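Side-chain contacts in outer membrane protein Omp121 (Bacteroides thetaiotaomicron, PDB 5FQ8), which probably imports substrates across the bacterial outer membrane as a TonB-dependent receptor and binds metal ions such as calcium: residues L101-G106 against A151-R156; P135-N140 against D269-F274; G299-K302 against T307-S310. All blocks are in the same frame, centred on the assembly; numbering follows the deposited sequence.

Contact 1. Residues L101-G106 against A151-R156; sequences LYVVDG and ALYGSR
The backbone of Leu-101, whose side chain meets both Tyr-153 and Arg-156, is held by hydrogen bonds to Gly-160 and Val-162 in edge strand 101-103 of the plug domain's mixed sheet. The partners belong to the loop between strands 138-144 and 161-166, which folds back over the side chains of that edge strand. Contact between the two segments is by van der Waals packing, shared between the branches of Leu-101. CG stands opposite the backbone N (chi1 171°), and the isobutyl fork then opens toward 151-156. Leu-101 CD2 rests on Tyr-153 CB at 3.6 Å, at the root of the side chain. The other branch, CD1, turns to the arginine and lies over one face of the guanidinium, 3.8 Å above its plane and displaced toward the rim. Nearer the main chain, Leu-101 CB and Arg-156 CB come within 4.0 Å of each other. The arginine chain bends at chi3 (-86°), which carries its flat group over CD1. From there NH1 forms a long, weak ion pair with Glu-456, and the side chain also touches Asn-483 and Arg-485 of barrel strand 472-495, so the plug loop meets the barrel wall here. Two strand positions on, Val-103 meets the tyrosine ring obliquely. A face of that ring is covered by the preceding residue, with Leu-152 CB 4.0 Å above the plane over the centre, while Val-161 and Met-163 add further packing. Both methyls of Val-103 reach the ring: CG2 approaches Tyr-153 CD1 at 4.0 Å, and CG1 approaches Tyr-153 CE1 at 4.1 Å.

Contact 2. Residues P135-N140 against D269-F274; sequences PDDVAN and DYYVSF. With KR0 (3-decanoyloxypropyl decanoate), chain Q.
Hydrogen bonding joins Ser-273 to Asp-137: Ser-273 OG donates to Asp-137 OD2 at 3.0 Å, reaching the syn lone pair on the side of the other carboxylate oxygen. The serine hydroxyl lies between its own backbone N and carbonyl carbon (chi1 60°), which turns it toward the plug segment. A water supplies a second polar link, donating to Asp-137 OD1 and lying in plane at the edge of the Tyr-271 ring, where it is 2.8 Å from Tyr-271 OH. Its third bond, to Asp-136 O, is weak.

Charge pairing acts on both aspartates from beyond the two segments. Asp-137 OD1 forms a salt bridge with Arg-298 on the neighbouring strand 289-303, and Asp-136 OD1 forms one with Arg-56 while its OD2 bonds to Ser-258. These partners probably keep the buried carboxylates ionised.

Van der Waals contact brings the Asp-137 carboxylate against the tyrosine and Ser-273 CB. Asp-137 OD1 comes obliquely to Tyr-271 CE1 at 3.3 Å, with the carboxylate and ring planes 81° apart.

Lipid contact belongs to the other side of strand 269-274, where Val-272 and Phe-274 point away from the plug. An acyl chain of the 3-decanoyloxypropyl decanoate runs across one face of the Phe-274 ring, its C14 3.4 Å above the plane and toward the rim. Val-272 packs on Phe-388 of the second subunit. Polar residues turned in to the plug, alternating with apolar ones turned out to lipid or a neighbouring subunit, are the pattern of a transmembrane beta-barrel strand, here in the plug-filled barrel of a TonB-dependent receptor.

Contact 3. Residues G299-K302 against T307-S310; sequences GSHK and TFSS
Adjacent strands 289-303 and 306-320 form a beta hairpin of the barrel wall, and Gly-299 to Lys-302 pairs with Thr-307 to Ser-310 close to its turn. The short strand axes approach to 4.7 Å and run antiparallel, at 171°. Two hydrogen-bonded pairs hold the backbones together. In one, Gly-299 N donates to Ser-310 O and Ser-310 N returns a bond to Gly-299 O at 2.8 Å. In the other, His-301 N reaches Phe-308 O at 3.1 Å, and Phe-308 N bonds to His-301 O.

On the face carrying His-301 and Phe-308, both side chains run alongside each other in the same direction. Phe-308 CG occupies the position between the backbone N and the carbonyl carbon (chi1 65°), which swings the ring across toward the histidine. Phe-308 CZ then meets His-301 CB at 3.6 Å. The ring planes differ by only 27°, but a 5.7 Å separation of the His-301 and Phe-308 centroids and a large offset leave little stacking. His-301 O lies over one face of the phenyl ring.

Strand alternation in the barrel makes this the subunit-facing side: His-301 packs on Ala-264, and Phe-308 on Asn-262, of the second subunit. With an alanine at Phe-308 the phenyl ring is gone, which would probably leave His-301 CB without its aromatic neighbour and a gap facing that Asn-262.

The opposite face is lined by smaller or polar groups at the non-hydrogen-bonded pairs. Ser-300 OG touches Ser-309 CB at 3.4 Å and also reaches Thr-307 CG2. The extended Lys-302 chain crosses Thr-307, its CG 3.7 Å from Thr-307 OG1.

How the contacts relate
Contact 1 lies within the plug, contact 2 joins plug to barrel, and contact 3 lies within the barrel wall. Strands 101-103 and 138-144, from which contacts 1 and 2 start, flank strand 161-166 in the plug sheet; the two centres are 20 Å apart. Along the chain the segments of contacts 1 and 2 alternate, and contact 3 follows both. Contacts 2 and 3 are 15 Å apart between centres and touch through neighbouring strands 268-280 and 289-303, where Asp-269 N and Ser-300 O, 3.0 Å apart, probably form a hydrogen bond. The barrel segments of both also meet the second subunit, so plug, wall and subunit interface adjoin here.

Contact 1. Residues L101-G106 against A151-R156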
loop_
_atom_site.group_PDB
_atom_site.type_symbol
_atom_site.label_atom_id
_atom_site.label_comp_id
_atom_site.label_asym_id
_atom_site.label_seq_id
_atom_site.Cartn_x
_atom_site.Cartn_y
_atom_site.Cartn_z
ATOM N N LEU B 101 -3.395 -2.810 -35.533
ATOM C CA LEU B 101 -2.244 -3.612 -35.159
ATOM C C LEU B 101 -0.988 -3.001 -35.759
ATOM O O LEU B 101 -0.805 -3.025 -36.977
ATOM C CB LEU B 101 -2.427 -5.040 -35.649
ATOM C CG LEU B 101 -1.194 -5.908 -35.493
ATOM C CD1 LEU B 101 -0.868 -6.037 -34.031
ATOM C CD2 LEU B 101 -1.454 -7.244 -36.098
ATOM N N TYR B 102 -0.118 -2.465 -34.916
ATOM C CA TYR B 102 1.176 -1.996 -35.373
ATOM C C TYR B 102 2.109 -3.182 -35.589
ATOM O O TYR B 102 2.312 -3.984 -34.680
ATOM C CB TYR B 102 1.775 -1.037 -34.353
ATOM C CG TYR B 102 1.100 0.298 -34.238
ATOM C CD1 TYR B 102 -0.041 0.454 -33.480
ATOM C CD2 TYR B 102 1.632 1.420 -34.850
ATOM C CE1 TYR B 102 -0.644 1.677 -33.341
ATOM C CE2 TYR B 102 1.037 2.640 -34.714
ATOM C CZ TYR B 102 -0.106 2.766 -33.955
ATOM O OH TYR B 102 -0.713 3.984 -33.809
ATOM N N VAL B 103 2.685 -3.293 -36.781
ATOM C CA VAL B 103 3.584 -4.389 -37.137
ATOM C C VAL B 103 4.895 -3.793 -37.630
ATOM O O VAL B 103 4.894 -2.991 -38.564
ATOM C CB VAL B 103 2.961 -5.290 -38.221
ATOM C CG1 VAL B 103 3.875 -6.412 -38.558
ATOM C CG2 VAL B 103 1.643 -5.830 -37.762
ATOM N N VAL B 104 6.012 -4.165 -37.023
ATOM C CA VAL B 104 7.244 -3.415 -37.234
ATOM C C VAL B 104 8.220 -4.107 -38.188
ATOM O O VAL B 104 8.677 -3.492 -39.146
ATOM C CB VAL B 104 7.918 -3.034 -35.903
ATOM C CG1 VAL B 104 9.337 -2.672 -36.153
ATOM C CG2 VAL B 104 7.213 -1.832 -35.333
ATOM N N ASP B 105 8.586 -5.361 -37.978
ATOM C CA ASP B 105 9.543 -5.883 -38.968
ATOM C C ASP B 105 9.602 -7.374 -39.285
ATOM O O ASP B 105 10.704 -7.894 -39.386
ATOM C CB ASP B 105 10.973 -5.496 -38.552
ATOM C CG ASP B 105 11.458 -4.192 -39.177
ATOM O OD1 ASP B 105 11.124 -3.905 -40.338
ATOM O OD2 ASP B 105 12.195 -3.448 -38.493
ATOM N N GLY B 106 8.491 -8.085 -39.471
ATOM C CA GLY B 106 7.142 -7.644 -39.223
ATOM C C GLY B 106 6.624 -8.473 -38.070
ATOM O O GLY B 106 6.125 -9.587 -38.242
ATOM N N ALA B 151 -5.365 -12.717 -42.974
ATOM C CA ALA B 151 -4.827 -14.002 -42.545
ATOM C C ALA B 151 -3.393 -13.902 -42.058
ATOM O O ALA B 151 -2.934 -14.779 -41.319
ATOM C CB ALA B 151 -4.902 -15.008 -43.684
ATOM N N LEU B 152 -2.672 -12.863 -42.451
ATOM C CA LEU B 152 -1.257 -12.830 -42.136
ATOM C C LEU B 152 -1.000 -12.357 -40.717
ATOM O O LEU B 152 -0.043 -12.805 -40.088
ATOM C CB LEU B 152 -0.530 -11.939 -43.132
ATOM C CG LEU B 152 0.826 -12.441 -43.602
ATOM C CD1 LEU B 152 0.687 -13.838 -44.128
ATOM C CD2 LEU B 152 1.323 -11.546 -44.684
ATOM N N TYR B 153 -1.830 -11.469 -40.190
ATOM C CA TYR B 153 -1.563 -10.909 -38.882
ATOM C C TYR B 153 -2.606 -11.268 -37.843
ATOM O O TYR B 153 -2.369 -11.037 -36.653
ATOM C CB TYR B 153 -1.451 -9.387 -38.963
ATOM C CG TYR B 153 -0.607 -8.913 -40.106
ATOM C CD1 TYR B 153 0.776 -8.995 -40.058
ATOM C CD2 TYR B 153 -1.198 -8.374 -41.242
ATOM C CE1 TYR B 153 1.548 -8.555 -41.111
ATOM C CE2 TYR B 153 -0.439 -7.929 -42.299
ATOM C CZ TYR B 153 0.934 -8.020 -42.229
ATOM O OH TYR B 153 1.695 -7.575 -43.285
ATOM N N GLY B 154 -3.737 -11.817 -38.246
ATOM C CA GLY B 154 -4.679 -12.357 -37.290
ATOM C C GLY B 154 -5.775 -11.388 -36.901
ATOM O O GLY B 154 -6.021 -10.373 -37.556
ATOM N N SER B 155 -6.429 -11.712 -35.784
ATOM C CA SER B 155 -7.656 -11.020 -35.410
ATOM C C SER B 155 -7.428 -9.530 -35.230
ATOM O O SER B 155 -8.240 -8.718 -35.680
ATOM C CB SER B 155 -8.228 -11.624 -34.136
ATOM O OG SER B 155 -7.364 -11.403 -33.046
ATOM N N ARG B 156 -6.314 -9.148 -34.609
ATOM C CA ARG B 156 -6.094 -7.734 -34.338
ATOM C C ARG B 156 -6.064 -6.911 -35.608
ATOM O O ARG B 156 -6.202 -5.688 -35.543
ATOM C CB ARG B 156 -4.801 -7.528 -33.557
ATOM C CG ARG B 156 -4.781 -8.217 -32.227
ATOM C CD ARG B 156 -3.506 -7.948 -31.509
ATOM N NE ARG B 156 -2.460 -8.885 -31.881
ATOM C CZ ARG B 156 -1.258 -8.886 -31.332
ATOM N NH1 ARG B 156 -0.964 -8.000 -30.403
ATOM N NH2 ARG B 156 -0.357 -9.767 -31.712
#

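Contact 2. Residues P135-N140 against D269-F274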
loop_
_atom_site.group_PDB
_atom_site.type_symbol
_atom_site.label_atom_id
_atom_site.label_comp_id
_atom_site.label_asym_id
_atom_site.label_seq_id
_atom_site.Cartn_x
_atom_site.Cartn_y
_atom_site.Cartn_z
ATOM N N PRO B 135 10.975 7.932 -34.987
ATOM C CA PRO B 135 10.638 8.182 -36.394
ATOM C C PRO B 135 11.830 8.217 -37.318
ATOM O O PRO B 135 11.710 7.778 -38.468
ATOM C CB PRO B 135 9.930 9.538 -36.339
ATOM C CG PRO B 135 10.360 10.151 -35.056
ATOM C CD PRO B 135 10.577 9.043 -34.115
ATOM N N ASP B 136 12.989 8.682 -36.849
ATOM C CA ASP B 136 14.170 8.714 -37.704
ATOM C C ASP B 136 14.566 7.335 -38.215
ATOM O O ASP B 136 15.327 7.248 -39.177
ATOM C CB ASP B 136 15.347 9.339 -36.961
ATOM C CG ASP B 136 15.254 10.835 -36.884
ATOM O OD1 ASP B 136 14.604 11.443 -37.754
ATOM O OD2 ASP B 136 15.841 11.412 -35.949
ATOM N N ASP B 137 14.071 6.261 -37.613
ATOM C CA ASP B 137 14.400 4.915 -38.057
ATOM C C ASP B 137 13.448 4.388 -39.107
ATOM O O ASP B 137 13.653 3.275 -39.594
ATOM C CB ASP B 137 14.370 3.935 -36.885
ATOM C CG ASP B 137 15.606 3.991 -36.045
ATOM O OD1 ASP B 137 16.677 4.339 -36.578
ATOM O OD2 ASP B 137 15.498 3.670 -34.843
ATOM N N VAL B 138 12.398 5.124 -39.443
ATOM C CA VAL B 138 11.368 4.566 -40.309
ATOM C C VAL B 138 11.765 4.769 -41.761
ATOM O O VAL B 138 12.066 5.888 -42.186
ATOM C CB VAL B 138 10.002 5.189 -40.022
ATOM C CG1 VAL B 138 8.956 4.505 -40.858
ATOM C CG2 VAL B 138 9.693 5.043 -38.564
ATOM N N ALA B 139 11.784 3.683 -42.519
ATOM C CA ALA B 139 11.938 3.815 -43.956
ATOM C C ALA B 139 10.583 3.980 -44.613
ATOM O O ALA B 139 10.329 4.962 -45.312
ATOM C CB ALA B 139 12.669 2.604 -44.522
ATOM N N ASN B 140 9.683 3.050 -44.353
ATOM C CA ASN B 140 8.388 3.031 -45.004
ATOM C C ASN B 140 7.311 2.660 -43.997
ATOM O O ASN B 140 7.512 1.793 -43.147
ATOM C CB ASN B 140 8.410 2.049 -46.170
ATOM C CG ASN B 140 7.047 1.724 -46.671
ATOM O OD1 ASN B 140 6.458 2.501 -47.396
ATOM N ND2 ASN B 140 6.535 0.565 -46.297
ATOM N N ASP B 269 24.178 -6.222 -43.728
ATOM C CA ASP B 269 23.933 -4.815 -43.448
ATOM C C ASP B 269 23.820 -4.628 -41.946
ATOM O O ASP B 269 23.632 -5.586 -41.199
ATOM C CB ASP B 269 22.682 -4.293 -44.155
ATOM C CG ASP B 269 21.458 -5.089 -43.831
ATOM O OD1 ASP B 269 20.999 -4.992 -42.694
ATOM O OD2 ASP B 269 20.941 -5.805 -44.704
ATOM N N TYR B 270 23.942 -3.380 -41.510
ATOM C CA TYR B 270 24.011 -3.091 -40.086
ATOM C C TYR B 270 23.553 -1.666 -39.845
ATOM O O TYR B 270 24.093 -0.740 -40.451
ATOM C CB TYR B 270 25.427 -3.298 -39.583
ATOM C CG TYR B 270 25.544 -3.475 -38.098
ATOM C CD1 TYR B 270 24.704 -4.345 -37.413
ATOM C CD2 TYR B 270 26.520 -2.799 -37.379
ATOM C CE1 TYR B 270 24.816 -4.519 -36.057
ATOM C CE2 TYR B 270 26.644 -2.968 -36.015
ATOM C CZ TYR B 270 25.785 -3.827 -35.364
ATOM O OH TYR B 270 25.884 -4.013 -34.012
ATOM N N TYR B 271 22.566 -1.495 -38.967
ATOM C CA TYR B 271 22.044 -0.190 -38.585
ATOM C C TYR B 271 22.008 -0.097 -37.070
ATOM O O TYR B 271 21.630 -1.056 -36.397
ATOM C CB TYR B 271 20.645 0.019 -39.165
ATOM C CG TYR B 271 20.200 1.458 -39.270
ATOM C CD1 TYR B 271 19.715 2.138 -38.175
ATOM C CD2 TYR B 271 20.261 2.132 -40.473
ATOM C CE1 TYR B 271 19.314 3.439 -38.264
ATOM C CE2 TYR B 271 19.864 3.435 -40.572
ATOM C CZ TYR B 271 19.386 4.087 -39.461
ATOM O OH TYR B 271 18.973 5.399 -39.546
ATOM N N VAL B 272 22.426 1.047 -36.529
ATOM C CA VAL B 272 22.429 1.288 -35.087
ATOM C C VAL B 272 22.118 2.755 -34.849
ATOM O O VAL B 272 22.778 3.628 -35.416
ATOM C CB VAL B 272 23.775 0.921 -34.436
ATOM C CG1 VAL B 272 23.807 1.399 -33.008
ATOM C CG2 VAL B 272 24.004 -0.557 -34.483
ATOM N N SER B 273 21.132 3.032 -33.999
ATOM C CA SER B 273 20.608 4.380 -33.822
ATOM C C SER B 273 20.360 4.682 -32.353
ATOM O O SER B 273 20.297 3.788 -31.511
ATOM C CB SER B 273 19.304 4.557 -34.577
ATOM O OG SER B 273 18.360 3.634 -34.087
ATOM N N PHE B 274 20.181 5.966 -32.067
ATOM C CA PHE B 274 19.929 6.468 -30.727
ATOM C C PHE B 274 19.123 7.746 -30.843
ATOM O O PHE B 274 19.406 8.578 -31.698
ATOM C CB PHE B 274 21.233 6.745 -29.989
ATOM C CG PHE B 274 21.080 7.623 -28.777
ATOM C CD1 PHE B 274 20.739 7.072 -27.552
ATOM C CD2 PHE B 274 21.295 8.984 -28.846
ATOM C CE1 PHE B 274 20.613 7.852 -26.434
ATOM C CE2 PHE B 274 21.164 9.768 -27.720
ATOM C CZ PHE B 274 20.820 9.201 -26.516
HETATM C C1 KR0 Q . 27.305 9.231 -15.160
HETATM O O1 KR0 Q . 27.304 9.748 -16.486
HETATM C C2 KR0 Q . 26.670 7.860 -15.296
HETATM C C3 KR0 Q . 25.249 7.958 -15.824
HETATM C C4 KR0 Q . 22.676 9.907 -21.257
HETATM O O4 KR0 Q . 25.146 8.059 -17.239
HETATM C C5 KR0 Q . 23.933 8.673 -17.761
HETATM C C6 KR0 Q . 23.918 9.915 -22.166
HETATM C C7 KR0 Q . 28.399 10.502 -17.067
HETATM C C8 KR0 Q . 23.559 9.549 -23.612
HETATM O O8 KR0 Q . 23.187 9.208 -16.968
HETATM C C9 KR0 Q . 24.719 9.487 -24.612
HETATM O O9 KR0 Q . 29.521 10.036 -17.021
HETATM C C10 KR0 Q . 23.585 8.644 -19.232
HETATM C C11 KR0 Q . 22.968 9.951 -19.748
HETATM C C12 KR0 Q . 28.140 11.837 -17.734
HETATM C C13 KR0 Q . 27.604 11.655 -19.151
HETATM C C14 KR0 Q . 24.209 9.078 -25.997
HETATM C C15 KR0 Q . 25.275 8.520 -26.934
HETATM C C16 KR0 Q . 24.735 7.358 -27.738
HETATM C C17 KR0 Q . 28.705 11.354 -20.160
HETATM C C18 KR0 Q . 28.215 10.378 -21.225
HETATM C C19 KR0 Q . 27.954 11.047 -22.573
HETATM C C20 KR0 Q . 29.087 10.790 -23.571
HETATM C C21 KR0 Q . 28.683 11.068 -25.019
HETATM C C22 KR0 Q . 29.837 10.806 -25.986
HETATM C C23 KR0 Q . 29.476 10.975 -27.453
HETATM O O HOH W 1 17.849 6.419 -37.173
#

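Contact 3. Residues G299-K302 against T307-S310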
loop_
_atom_site.group_PDB
_atom_site.type_symbol
_atom_site.label_atom_id
_atom_site.label_comp_id
_atom_site.label_asym_id
_atom_site.label_seq_id
_atom_site.Cartn_x
_atom_site.Cartn_y
_atom_site.Cartn_z
ATOM N N GLY B 299 20.579 -5.902 -37.778
ATOM C CA GLY B 299 21.526 -6.497 -38.691
ATOM C C GLY B 299 20.922 -7.666 -39.425
ATOM O O GLY B 299 19.959 -8.285 -38.976
ATOM N N SER B 300 21.530 -7.967 -40.565
ATOM C CA SER B 300 21.178 -9.090 -41.413
ATOM C C SER B 300 22.457 -9.588 -42.066
ATOM O O SER B 300 23.318 -8.789 -42.427
ATOM C CB SER B 300 20.148 -8.663 -42.453
ATOM O OG SER B 300 19.561 -9.777 -43.079
ATOM N N HIS B 301 22.605 -10.901 -42.171
ATOM C CA HIS B 301 23.764 -11.503 -42.811
ATOM C C HIS B 301 23.278 -12.664 -43.650
ATOM O O HIS B 301 22.460 -13.459 -43.188
ATOM C CB HIS B 301 24.800 -11.980 -41.793
ATOM C CG HIS B 301 26.094 -12.432 -42.400
ATOM N ND1 HIS B 301 27.216 -11.631 -42.442
ATOM C CD2 HIS B 301 26.450 -13.605 -42.976
ATOM C CE1 HIS B 301 28.204 -12.289 -43.020
ATOM N NE2 HIS B 301 27.767 -13.490 -43.353
ATOM N N LYS B 302 23.770 -12.754 -44.879
ATOM C CA LYS B 302 23.386 -13.811 -45.799
ATOM C C LYS B 302 24.597 -14.685 -46.062
ATOM O O LYS B 302 25.702 -14.178 -46.264
ATOM C CB LYS B 302 22.835 -13.234 -47.104
ATOM C CG LYS B 302 22.184 -14.265 -48.008
ATOM C CD LYS B 302 21.378 -13.615 -49.119
ATOM C CE LYS B 302 20.624 -14.659 -49.938
ATOM N NZ LYS B 302 19.685 -14.076 -50.945
ATOM N N THR B 307 19.526 -16.841 -44.555
ATOM C CA THR B 307 19.608 -15.460 -44.107
ATOM C C THR B 307 19.120 -15.396 -42.672
ATOM O O THR B 307 18.005 -15.828 -42.377
ATOM C CB THR B 307 18.782 -14.535 -44.997
ATOM O OG1 THR B 307 18.954 -14.926 -46.358
ATOM C CG2 THR B 307 19.243 -13.117 -44.831
ATOM N N PHE B 308 19.958 -14.880 -41.783
ATOM C CA PHE B 308 19.576 -14.666 -40.399
ATOM C C PHE B 308 19.719 -13.186 -40.089
ATOM O O PHE B 308 20.774 -12.592 -40.315
ATOM C CB PHE B 308 20.401 -15.537 -39.445
ATOM C CG PHE B 308 21.861 -15.218 -39.416
ATOM C CD1 PHE B 308 22.738 -15.844 -40.284
ATOM C CD2 PHE B 308 22.361 -14.319 -38.495
ATOM C CE1 PHE B 308 24.080 -15.558 -40.247
ATOM C CE2 PHE B 308 23.689 -14.021 -38.449
ATOM C CZ PHE B 308 24.564 -14.645 -39.328
ATOM N N SER B 309 18.647 -12.585 -39.605
ATOM C CA SER B 309 18.651 -11.183 -39.249
ATOM C C SER B 309 18.086 -11.025 -37.850
ATOM O O SER B 309 17.446 -11.929 -37.310
ATOM C CB SER B 309 17.839 -10.369 -40.231
ATOM O OG SER B 309 16.532 -10.897 -40.318
ATOM N N SER B 310 18.322 -9.859 -37.266
ATOM C CA SER B 310 17.886 -9.651 -35.901
ATOM C C SER B 310 17.806 -8.170 -35.593
ATOM O O SER B 310 18.660 -7.395 -36.016
ATOM C CB SER B 310 18.827 -10.328 -34.923
ATOM O OG SER B 310 18.595 -9.806 -33.638
#